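Local coordinates for protein rhomboid protease GlpG (Haemophilus influenzae, PDB 2NR9) that probably cleaves transmembrane segments of proteins within the membrane, as a rhomboid-type serine protease using a serine-histidine catalytic dyad, at residues A[12-16]-A[70-74]; A[38-42]-A[110-114]; A[61-65]-A[160-164]. The protein carries 2 engineered substitutions. All coordinates share one frame; numbering follows the deposited sequence.

Interaction 1 of 3, residues A[12-16]-A[70-74]; sequences TLILT and LSWFF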
loop_
_atom_site.group_PDB
_atom_site.type_symbol
_atom_site.label_atom_id
_atom_site.label_comp_id
_atom_site.label_asym_id
_atom_site.label_seq_id
_atom_site.Cartn_x
_atom_site.Cartn_y
_atom_site.Cartn_z
ATOM N N THR A 12 2.198 -10.060 5.260
ATOM C CA THR A 12 1.745 -9.970 3.870
ATOM C C THR A 12 0.542 -10.880 3.676
ATOM O O THR A 12 -0.507 -10.457 3.184
ATOM C CB THR A 12 2.849 -10.440 2.889
ATOM O OG1 THR A 12 3.994 -9.584 2.998
ATOM C CG2 THR A 12 2.342 -10.419 1.463
ATOM N N LEU A 13 0.711 -12.139 4.062
ATOM C CA LEU A 13 -0.340 -13.138 3.953
ATOM C C LEU A 13 -1.599 -12.750 4.713
ATOM O O LEU A 13 -2.694 -12.856 4.182
ATOM C CB LEU A 13 0.172 -14.511 4.395
ATOM C CG LEU A 13 1.111 -15.165 3.379
ATOM C CD1 LEU A 13 1.871 -16.324 3.988
ATOM C CD2 LEU A 13 0.322 -15.612 2.154
ATOM N N ILE A 14 -1.444 -12.307 5.960
ATOM C CA ILE A 14 -2.598 -11.887 6.759
ATOM C C ILE A 14 -3.376 -10.740 6.108
ATOM O O ILE A 14 -4.610 -10.736 6.110
ATOM C CB ILE A 14 -2.199 -11.467 8.190
ATOM C CG1 ILE A 14 -1.842 -12.694 9.034
ATOM C CG2 ILE A 14 -3.344 -10.710 8.851
ATOM C CD1 ILE A 14 -1.492 -12.364 10.477
ATOM N N LEU A 15 -2.654 -9.752 5.578
ATOM C CA LEU A 15 -3.293 -8.593 4.943
ATOM C C LEU A 15 -3.973 -8.958 3.625
ATOM O O LEU A 15 -5.073 -8.475 3.318
ATOM C CB LEU A 15 -2.284 -7.455 4.742
ATOM C CG LEU A 15 -1.820 -6.755 6.021
ATOM C CD1 LEU A 15 -0.674 -5.787 5.736
ATOM C CD2 LEU A 15 -2.989 -6.037 6.696
ATOM N N THR A 16 -3.335 -9.821 2.853
ATOM C CA THR A 16 -3.922 -10.271 1.599
ATOM C C THR A 16 -5.206 -11.057 1.873
ATOM O O THR A 16 -6.266 -10.755 1.314
ATOM C CB THR A 16 -2.930 -11.126 0.805
ATOM O OG1 THR A 16 -1.717 -10.381 0.607
ATOM C CG2 THR A 16 -3.516 -11.519 -0.543
ATOM N N LEU A 70 -3.859 -6.705 -4.848
ATOM C CA LEU A 70 -3.301 -7.848 -4.118
ATOM C C LEU A 70 -2.103 -8.508 -4.794
ATOM O O LEU A 70 -1.214 -9.016 -4.113
ATOM C CB LEU A 70 -4.379 -8.889 -3.790
ATOM C CG LEU A 70 -5.349 -8.475 -2.680
ATOM C CD1 LEU A 70 -6.101 -9.680 -2.137
ATOM C CD2 LEU A 70 -4.584 -7.797 -1.560
ATOM N N SER A 71 -2.116 -8.570 -6.125
ATOM C CA SER A 71 -0.987 -9.136 -6.872
ATOM C C SER A 71 0.283 -8.352 -6.554
ATOM O O SER A 71 1.285 -8.918 -6.123
ATOM C CB SER A 71 -1.246 -9.082 -8.380
ATOM O OG SER A 71 -2.420 -9.795 -8.736
ATOM N N TRP A 72 0.230 -7.043 -6.789
ATOM C CA TRP A 72 1.362 -6.162 -6.543
ATOM C C TRP A 72 1.775 -6.115 -5.068
ATOM O O TRP A 72 2.966 -6.127 -4.758
ATOM C CB TRP A 72 1.075 -4.758 -7.078
ATOM C CG TRP A 72 1.136 -4.666 -8.574
ATOM C CD1 TRP A 72 0.173 -5.052 -9.461
ATOM C CD2 TRP A 72 2.220 -4.154 -9.355
ATOM N NE1 TRP A 72 0.594 -4.816 -10.749
ATOM C CE2 TRP A 72 1.846 -4.261 -10.710
ATOM C CE3 TRP A 72 3.471 -3.613 -9.042
ATOM C CZ2 TRP A 72 2.681 -3.854 -11.750
ATOM C CZ3 TRP A 72 4.296 -3.205 -10.074
ATOM C CH2 TRP A 72 3.898 -3.324 -11.412
ATOM N N PHE A 73 0.800 -6.066 -4.163
ATOM C CA PHE A 73 1.108 -6.054 -2.724
ATOM C C PHE A 73 1.698 -7.382 -2.253
ATOM O O PHE A 73 2.596 -7.402 -1.415
ATOM C CB PHE A 73 -0.127 -5.708 -1.879
ATOM C CG PHE A 73 0.145 -5.682 -0.377
ATOM C CD1 PHE A 73 0.752 -4.585 0.212
ATOM C CD2 PHE A 73 -0.206 -6.760 0.429
ATOM C CE1 PHE A 73 1.000 -4.558 1.579
ATOM C CE2 PHE A 73 0.047 -6.741 1.796
ATOM C CZ PHE A 73 0.640 -5.639 2.372
ATOM N N PHE A 74 1.189 -8.492 -2.780
ATOM C CA PHE A 74 1.682 -9.788 -2.351
ATOM C C PHE A 74 3.144 -9.954 -2.750
ATOM O O PHE A 74 3.983 -10.322 -1.929
ATOM C CB PHE A 74 0.826 -10.925 -2.915
ATOM C CG PHE A 74 1.151 -12.271 -2.330
ATOM C CD1 PHE A 74 0.631 -12.651 -1.099
ATOM C CD2 PHE A 74 1.984 -13.152 -2.999
ATOM C CE1 PHE A 74 0.945 -13.886 -0.542
ATOM C CE2 PHE A 74 2.299 -14.386 -2.450
ATOM C CZ PHE A 74 1.774 -14.753 -1.220
#
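Thr16 of helix 10-27 sits at the edges of two phenylalanine rings of helix 63-84: its OG1 lies 3.7 Å from Phe74 CD1 and 3.9 Å from Phe73 CD2, near the plane of each ring. In both rings CG stands anti to the backbone N (chi1 -180° in Phe73 and -171° in Phe74), which swings the rings across to helix 10-27. Thr12 O also lies at the edge of Phe73. Most of the other contacts are apolar. Thr16 and Leu70 run past each other in opposite senses, with Thr16 CG2 3.6 Å from Leu70 CD1. Leu15 comes obliquely to the far end of the Phe73 ring, CD1 to CZ at 3.6 Å. Thr12 crosses Phe74 at about a right angle and brings its CG2 to 3.8 Å from Phe74 CD1. A methyl of Leu13 reaches the edge of Phe74, but Leu13 was deposited in two conformers, so its tightness is doubtful. No hydrogen bond runs between 12-16 and 70-74, but Thr12 OG1 is bonded to Glu81, farther along helix 63-84, which pins the two helices together there. Thr16 OG1 donates to Thr12 O at 2.8 Å from above the carbonyl plane, and the same oxygen receives Thr16 N, so two bonds grip it. Around the pair, helix 86-108 adds Leu89 against Thr12 and Tyr93 against Leu15, while Val118 of helix 116-131 packs on Phe73. The two short axes run nearly antiparallel (166°), 10.3 Å apart: a contact of two neighbouring antiparallel transmembrane helices, the first and second of the rhomboid helix bundle.

Interaction 2 of 3, residues A[38-42]-A[110-114]; sequences MHYPA and PAFFG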
loop_
_atom_site.group_PDB
_atom_site.type_symbol
_atom_site.label_atom_id
_atom_site.label_comp_id
_atom_site.label_asym_id
_atom_site.label_seq_id
_atom_site.Cartn_x
_atom_site.Cartn_y
_atom_site.Cartn_z
ATOM N N MET A 38 -16.065 0.921 7.601
ATOM C CA MET A 38 -14.671 0.930 7.144
ATOM C C MET A 38 -14.161 2.222 6.504
ATOM O O MET A 38 -12.955 2.430 6.419
ATOM C CB MET A 38 -14.453 -0.239 6.184
ATOM C CG MET A 38 -14.945 -1.560 6.734
ATOM S SD MET A 38 -13.712 -2.443 7.693
ATOM C CE MET A 38 -12.912 -3.362 6.369
ATOM N N HIS A 39 -15.063 3.083 6.051
ATOM C CA HIS A 39 -14.635 4.295 5.358
ATOM C C HIS A 39 -13.891 5.284 6.240
ATOM O O HIS A 39 -14.061 5.301 7.463
ATOM C CB HIS A 39 -15.803 4.982 4.641
ATOM C CG HIS A 39 -16.816 5.581 5.562
ATOM N ND1 HIS A 39 -16.566 6.718 6.302
ATOM C CD2 HIS A 39 -18.112 5.262 5.788
ATOM C CE1 HIS A 39 -17.645 7.034 6.995
ATOM N NE2 HIS A 39 -18.601 6.173 6.693
ATOM N N TYR A 40 -13.055 6.101 5.607
ATOM C CA TYR A 40 -12.299 7.133 6.308
ATOM C C TYR A 40 -13.303 8.040 7.020
ATOM O O TYR A 40 -14.430 8.206 6.549
ATOM C CB TYR A 40 -11.470 7.944 5.302
ATOM C CG TYR A 40 -10.439 8.860 5.931
ATOM C CD1 TYR A 40 -9.140 8.419 6.169
ATOM C CD2 TYR A 40 -10.754 10.171 6.253
ATOM C CE1 TYR A 40 -8.195 9.252 6.742
ATOM C CE2 TYR A 40 -9.814 11.016 6.831
ATOM C CZ TYR A 40 -8.537 10.552 7.068
ATOM O OH TYR A 40 -7.608 11.383 7.651
ATOM N N PRO A 41 -12.914 8.602 8.178
ATOM C CA PRO A 41 -13.827 9.471 8.899
ATOM C C PRO A 41 -14.399 10.559 7.994
ATOM O O PRO A 41 -13.652 11.245 7.298
ATOM C CB PRO A 41 -12.939 10.087 9.983
ATOM C CG PRO A 41 -11.892 9.073 10.217
ATOM C CD PRO A 41 -11.618 8.473 8.865
ATOM N N ALA A 42 -15.722 10.664 7.972
ATOM C CA ALA A 42 -16.417 11.657 7.162
ATOM C C ALA A 42 -17.390 12.394 8.056
ATOM O O ALA A 42 -18.419 12.892 7.598
ATOM C CB ALA A 42 -17.166 10.975 6.034
ATOM N N PRO A 110 -14.191 11.651 1.790
ATOM C CA PRO A 110 -14.048 10.321 2.397
ATOM C C PRO A 110 -14.560 9.165 1.547
ATOM O O PRO A 110 -14.690 8.048 2.052
ATOM C CB PRO A 110 -14.903 10.433 3.655
ATOM C CG PRO A 110 -16.007 11.372 3.252
ATOM C CD PRO A 110 -15.358 12.380 2.327
ATOM N N ALA A 111 -14.826 9.416 0.270
ATOM C CA ALA A 111 -15.367 8.378 -0.609
ATOM C C ALA A 111 -14.285 7.652 -1.405
ATOM O O ALA A 111 -14.163 7.834 -2.621
ATOM C CB ALA A 111 -16.425 8.960 -1.543
ATOM N N PHE A 112 -13.535 6.798 -0.721
ATOM C CA PHE A 112 -12.480 6.031 -1.352
ATOM C C PHE A 112 -12.194 4.765 -0.555
ATOM O O PHE A 112 -12.340 4.745 0.667
ATOM C CB PHE A 112 -11.209 6.875 -1.487
ATOM C CG PHE A 112 -10.692 7.414 -0.181
ATOM C CD1 PHE A 112 -9.795 6.680 0.580
ATOM C CD2 PHE A 112 -11.075 8.668 0.267
ATOM C CE1 PHE A 112 -9.301 7.182 1.767
ATOM C CE2 PHE A 112 -10.584 9.173 1.447
ATOM C CZ PHE A 112 -9.694 8.431 2.200
ATOM N N PHE A 113 -11.789 3.712 -1.257
ATOM C CA PHE A 113 -11.487 2.422 -0.640
ATOM C C PHE A 113 -10.391 1.732 -1.422
ATOM O O PHE A 113 -10.279 1.910 -2.635
ATOM C CB PHE A 113 -12.723 1.507 -0.672
ATOM C CG PHE A 113 -13.813 1.910 0.269
ATOM C CD1 PHE A 113 -15.015 2.399 -0.212
ATOM C CD2 PHE A 113 -13.661 1.746 1.632
ATOM C CE1 PHE A 113 -16.031 2.732 0.651
ATOM C CE2 PHE A 113 -14.672 2.079 2.496
ATOM C CZ PHE A 113 -15.856 2.579 2.009
ATOM N N GLY A 114 -9.651 0.849 -0.764
ATOM C CA GLY A 114 -8.637 0.082 -1.470
ATOM C C GLY A 114 -7.215 0.217 -0.979
ATOM O O GLY A 114 -6.832 1.233 -0.392
HETATM O O HOH W 1 -13.066 5.987 3.111
#
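Tyr40 and Phe112 pack together beside a single water that ties three backbone groups, although no direct hydrogen bond links the segments 38-42 and 110-114. The water accepts from Tyr40 N, modelled at a doubtfully short 2.5 Å, and donates to Pro110 O and to Phe112 O, each at 2.8 Å. It also lies over the centre of the Phe112 ring, 4.0 Å above its plane. Tyr40 crosses that ring obliquely: its CB is 3.6 Å from Phe112 CZ, and the two ring planes meet at 38°. The far end of Phe113 reaches the other segment, CZ 3.6 Å from His39 CB. The His39 imidazole itself folds back along its own chain, CG lying between N and the carbonyl carbon (chi1 69°), and ND1 donates almost straight to Tyr40 O at 2.6 Å, in the ring plane but above that of the carbonyl. Pro110 lies along Tyr40 O and Ala42, though its approach to Ala42 is too short to trust. Beyond the contact, Tyr53 meets the Tyr40 ring edge-to-face, and His56 does the same to Phe112. The loop after helix 31-38, predicted to be periplasmic, is thus joined to the loop that leads to the nucleophile Ser116. Spending both hydrogens on carbonyls and taking one N-H, the water satisfies main-chain groups that make no direct bond with each other.

Interaction 3 of 3, residues A[61-65]-A[160-164]; sequences LSNLH and FGVEM. With PQE (3,6,12,15,18,21,24-heptaoxahexatriacontan-1-ol), chain F.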
loop_
_atom_site.group_PDB
_atom_site.type_symbol
_atom_site.label_atom_id
_atom_site.label_comp_id
_atom_site.label_asym_id
_atom_site.label_seq_id
_atom_site.Cartn_x
_atom_site.Cartn_y
_atom_site.Cartn_z
ATOM N N LEU A 61 -13.591 -2.336 -4.744
ATOM C CA LEU A 61 -14.796 -2.004 -5.497
ATOM C C LEU A 61 -15.044 -2.832 -6.762
ATOM O O LEU A 61 -16.106 -2.727 -7.374
ATOM C CB LEU A 61 -14.810 -0.507 -5.810
ATOM C CG LEU A 61 -14.552 0.385 -4.585
ATOM C CD1 LEU A 61 -14.400 1.849 -4.978
ATOM C CD2 LEU A 61 -15.645 0.213 -3.538
ATOM N N SER A 62 -14.067 -3.643 -7.156
ATOM C CA SER A 62 -14.229 -4.514 -8.316
ATOM C C SER A 62 -13.238 -5.673 -8.279
ATOM O O SER A 62 -12.297 -5.675 -7.477
ATOM C CB SER A 62 -14.082 -3.729 -9.626
ATOM O OG SER A 62 -12.744 -3.311 -9.829
ATOM N N ASN A 63 -13.462 -6.660 -9.144
ATOM C CA ASN A 63 -12.595 -7.835 -9.226
ATOM C C ASN A 63 -11.186 -7.492 -9.723
ATOM O O ASN A 63 -10.207 -8.103 -9.297
ATOM C CB ASN A 63 -13.226 -8.918 -10.116
ATOM C CG ASN A 63 -14.541 -9.452 -9.554
ATOM O OD1 ASN A 63 -15.339 -10.057 -10.274
ATOM N ND2 ASN A 63 -14.764 -9.237 -8.268
ATOM N N LEU A 64 -11.093 -6.535 -10.642
ATOM C CA LEU A 64 -9.796 -6.088 -11.153
ATOM C C LEU A 64 -9.117 -5.199 -10.122
ATOM O O LEU A 64 -7.895 -5.246 -9.938
ATOM C CB LEU A 64 -9.959 -5.327 -12.475
ATOM C CG LEU A 64 -10.310 -6.154 -13.713
ATOM C CD1 LEU A 64 -10.624 -5.252 -14.902
ATOM C CD2 LEU A 64 -9.176 -7.112 -14.050
ATOM N N HIS A 65 -9.914 -4.379 -9.457
ATOM C CA HIS A 65 -9.397 -3.504 -8.430
ATOM C C HIS A 65 -8.601 -4.325 -7.414
ATOM O O HIS A 65 -7.392 -4.125 -7.244
ATOM C CB HIS A 65 -10.552 -2.751 -7.763
ATOM C CG HIS A 65 -10.116 -1.710 -6.782
ATOM N ND1 HIS A 65 -10.815 -1.440 -5.625
ATOM C CD2 HIS A 65 -9.008 -0.932 -6.742
ATOM C CE1 HIS A 65 -10.188 -0.496 -4.945
ATOM N NE2 HIS A 65 -9.083 -0.180 -5.596
ATOM N N PHE A 160 -6.969 3.910 -16.410
ATOM C CA PHE A 160 -7.676 2.861 -15.680
ATOM C C PHE A 160 -8.638 3.479 -14.661
ATOM O O PHE A 160 -9.780 3.804 -14.991
ATOM C CB PHE A 160 -6.687 1.918 -14.984
ATOM C CG PHE A 160 -7.341 0.742 -14.305
ATOM C CD1 PHE A 160 -7.730 -0.370 -15.039
ATOM C CD2 PHE A 160 -7.539 0.734 -12.932
ATOM C CE1 PHE A 160 -8.328 -1.455 -14.420
ATOM C CE2 PHE A 160 -8.134 -0.350 -12.307
ATOM C CZ PHE A 160 -8.528 -1.444 -13.053
ATOM N N GLY A 161 -8.165 3.652 -13.429
ATOM C CA GLY A 161 -8.983 4.243 -12.369
ATOM C C GLY A 161 -9.071 3.380 -11.123
ATOM O O GLY A 161 -9.954 2.527 -11.007
ATOM N N VAL A 162 -8.166 3.617 -10.177
ATOM C CA VAL A 162 -8.145 2.852 -8.934
ATOM C C VAL A 162 -9.076 3.467 -7.888
ATOM O O VAL A 162 -8.625 3.996 -6.871
ATOM C CB VAL A 162 -6.721 2.734 -8.361
ATOM C CG1 VAL A 162 -6.712 1.797 -7.169
ATOM C CG2 VAL A 162 -5.761 2.233 -9.431
ATOM N N GLU A 163 -10.377 3.401 -8.163
ATOM C CA GLU A 163 -11.411 3.934 -7.268
ATOM C C GLU A 163 -10.925 4.591 -5.972
ATOM O O GLU A 163 -11.192 4.105 -4.872
ATOM C CB GLU A 163 -12.498 2.886 -6.998
ATOM C CG GLU A 163 -12.056 1.452 -7.244
ATOM C CD GLU A 163 -12.044 1.099 -8.724
ATOM O OE1 GLU A 163 -12.925 1.615 -9.468
ATOM O OE2 GLU A 163 -11.180 0.277 -9.136
ATOM N N MET A 164 -10.239 5.720 -6.129
ATOM C CA MET A 164 -9.758 6.536 -5.015
ATOM C C MET A 164 -9.364 7.886 -5.573
ATOM O O MET A 164 -9.965 8.915 -5.257
ATOM C CB MET A 164 -8.516 5.917 -4.362
ATOM C CG MET A 164 -8.743 4.631 -3.605
ATOM S SD MET A 164 -7.254 4.135 -2.713
ATOM C CE MET A 164 -7.104 5.478 -1.532
HETATM O O47 PQE F . -18.565 -10.681 -9.250
HETATM C C68 PQE F . -18.364 -9.564 -10.130
HETATM C C52 PQE F . -18.032 -8.318 -9.312
HETATM O O70 PQE F . -17.799 -7.216 -10.192
HETATM C C55 PQE F . -16.410 -7.032 -10.465
HETATM C C58 PQE F . -16.240 -6.095 -11.657
HETATM O O71 PQE F . -14.929 -6.244 -12.203
HETATM C C61 PQE F . -14.961 -6.795 -13.520
HETATM C C62 PQE F . -16.088 -7.817 -13.621
HETATM C C63 PQE F . -15.636 -9.074 -14.356
HETATM C C66 PQE F . -14.180 -9.405 -14.050
HETATM C C67 PQE F . -14.073 -10.466 -12.962
HETATM O O72 PQE F . -12.697 -10.671 -12.635
HETATM C C65 PQE F . -12.538 -11.668 -11.623
HETATM C C64 PQE F . -11.067 -11.781 -11.230
HETATM O O73 PQE F . -10.939 -12.598 -10.064
HETATM C C60 PQE F . -11.724 -12.111 -8.975
HETATM C C59 PQE F . -10.922 -12.209 -7.682
HETATM O O74 PQE F . -11.758 -11.887 -6.569
HETATM C C57 PQE F . -10.998 -11.507 -5.420
HETATM C C56 PQE F . -9.774 -12.408 -5.281
HETATM O O75 PQE F . -8.581 -11.656 -5.518
HETATM C C54 PQE F . -7.532 -12.483 -6.024
HETATM C C53 PQE F . -6.196 -11.758 -5.894
HETATM O O76 PQE F . -5.213 -12.652 -5.375
HETATM C C51 PQE F . -3.963 -12.520 -6.056
HETATM C C50 PQE F . -2.884 -13.323 -5.331
HETATM C C49 PQE F . -1.490 -12.909 -5.794
HETATM C C48 PQE F . -0.688 -14.104 -6.296
HETATM C C47 PQE F . 0.669 -13.662 -6.835
HETATM C C46 PQE F . 0.795 -13.965 -8.325
HETATM C C45 PQE F . 1.899 -13.131 -8.967
HETATM C C44 PQE F . 1.850 -13.224 -10.491
HETATM C C43 PQE F . 3.050 -12.526 -11.128
HETATM C C42 PQE F . 3.774 -13.447 -12.107
HETATM C C41 PQE F . 4.250 -12.686 -13.340
HETATM C C40 PQE F . 3.945 -13.456 -14.610
#
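Glu163 lays its CG over the face of the His65 ring, 3.5 Å from the centroid and 10° off the ring normal, a CH-pi contact. Its OE2 follows over the same ring, 3.3 Å from His65 CG, with the carboxylate plane turned 71° from the imidazole. Glu163 is strained, with chi1 at 21°, and its CB is modelled too close to Leu61 CD1, so the exact placement is doubtful. Val162 meets the ring at its edge instead, CG1 to His65 NE2 at 3.5 Å. Farther along, Leu64 CB approaches the edge of Phe160 loosely. Val162 is the centre of an inverse gamma turn in the loop before helix 166-191, and its side chain touches the nucleophile Ser116 and lies about 3 Å from that of the catalytic His169. The His65 ring is held by Leu61 N, which donates to ND1 in the ring plane at 3.0 Å, nearly straight. Behind it Ser62 is the N-cap of helix 63-84, its OG accepting from His65 N at 3.0 Å. Outermost, Asn63 packs on the bound PQE chain, whose O71 takes a weak bond from Asn63 N at 3.4 Å.

From the N terminus, helix 10-27 opens the chain, and interaction 1 closes the first loop when helix 63-84 returns beside it. Inside that loop lie 38-42 and 61-65, which find their partners later: interaction 2 closes at 110-114, just before helix 116-131, and interaction 3 at 160-164, just before helix 166-191. Each pair of contacts therefore crosses and none nests. Interactions 1 and 3 share helix 63-84 without touching. Interactions 2 and 3 do touch, Phe113 O lying 3.3 Å from both His65 CE1 and Met164 CG. Together they tie the first two transmembrane helices, the loop after helix 31-38 and the approaches to both catalytic residues.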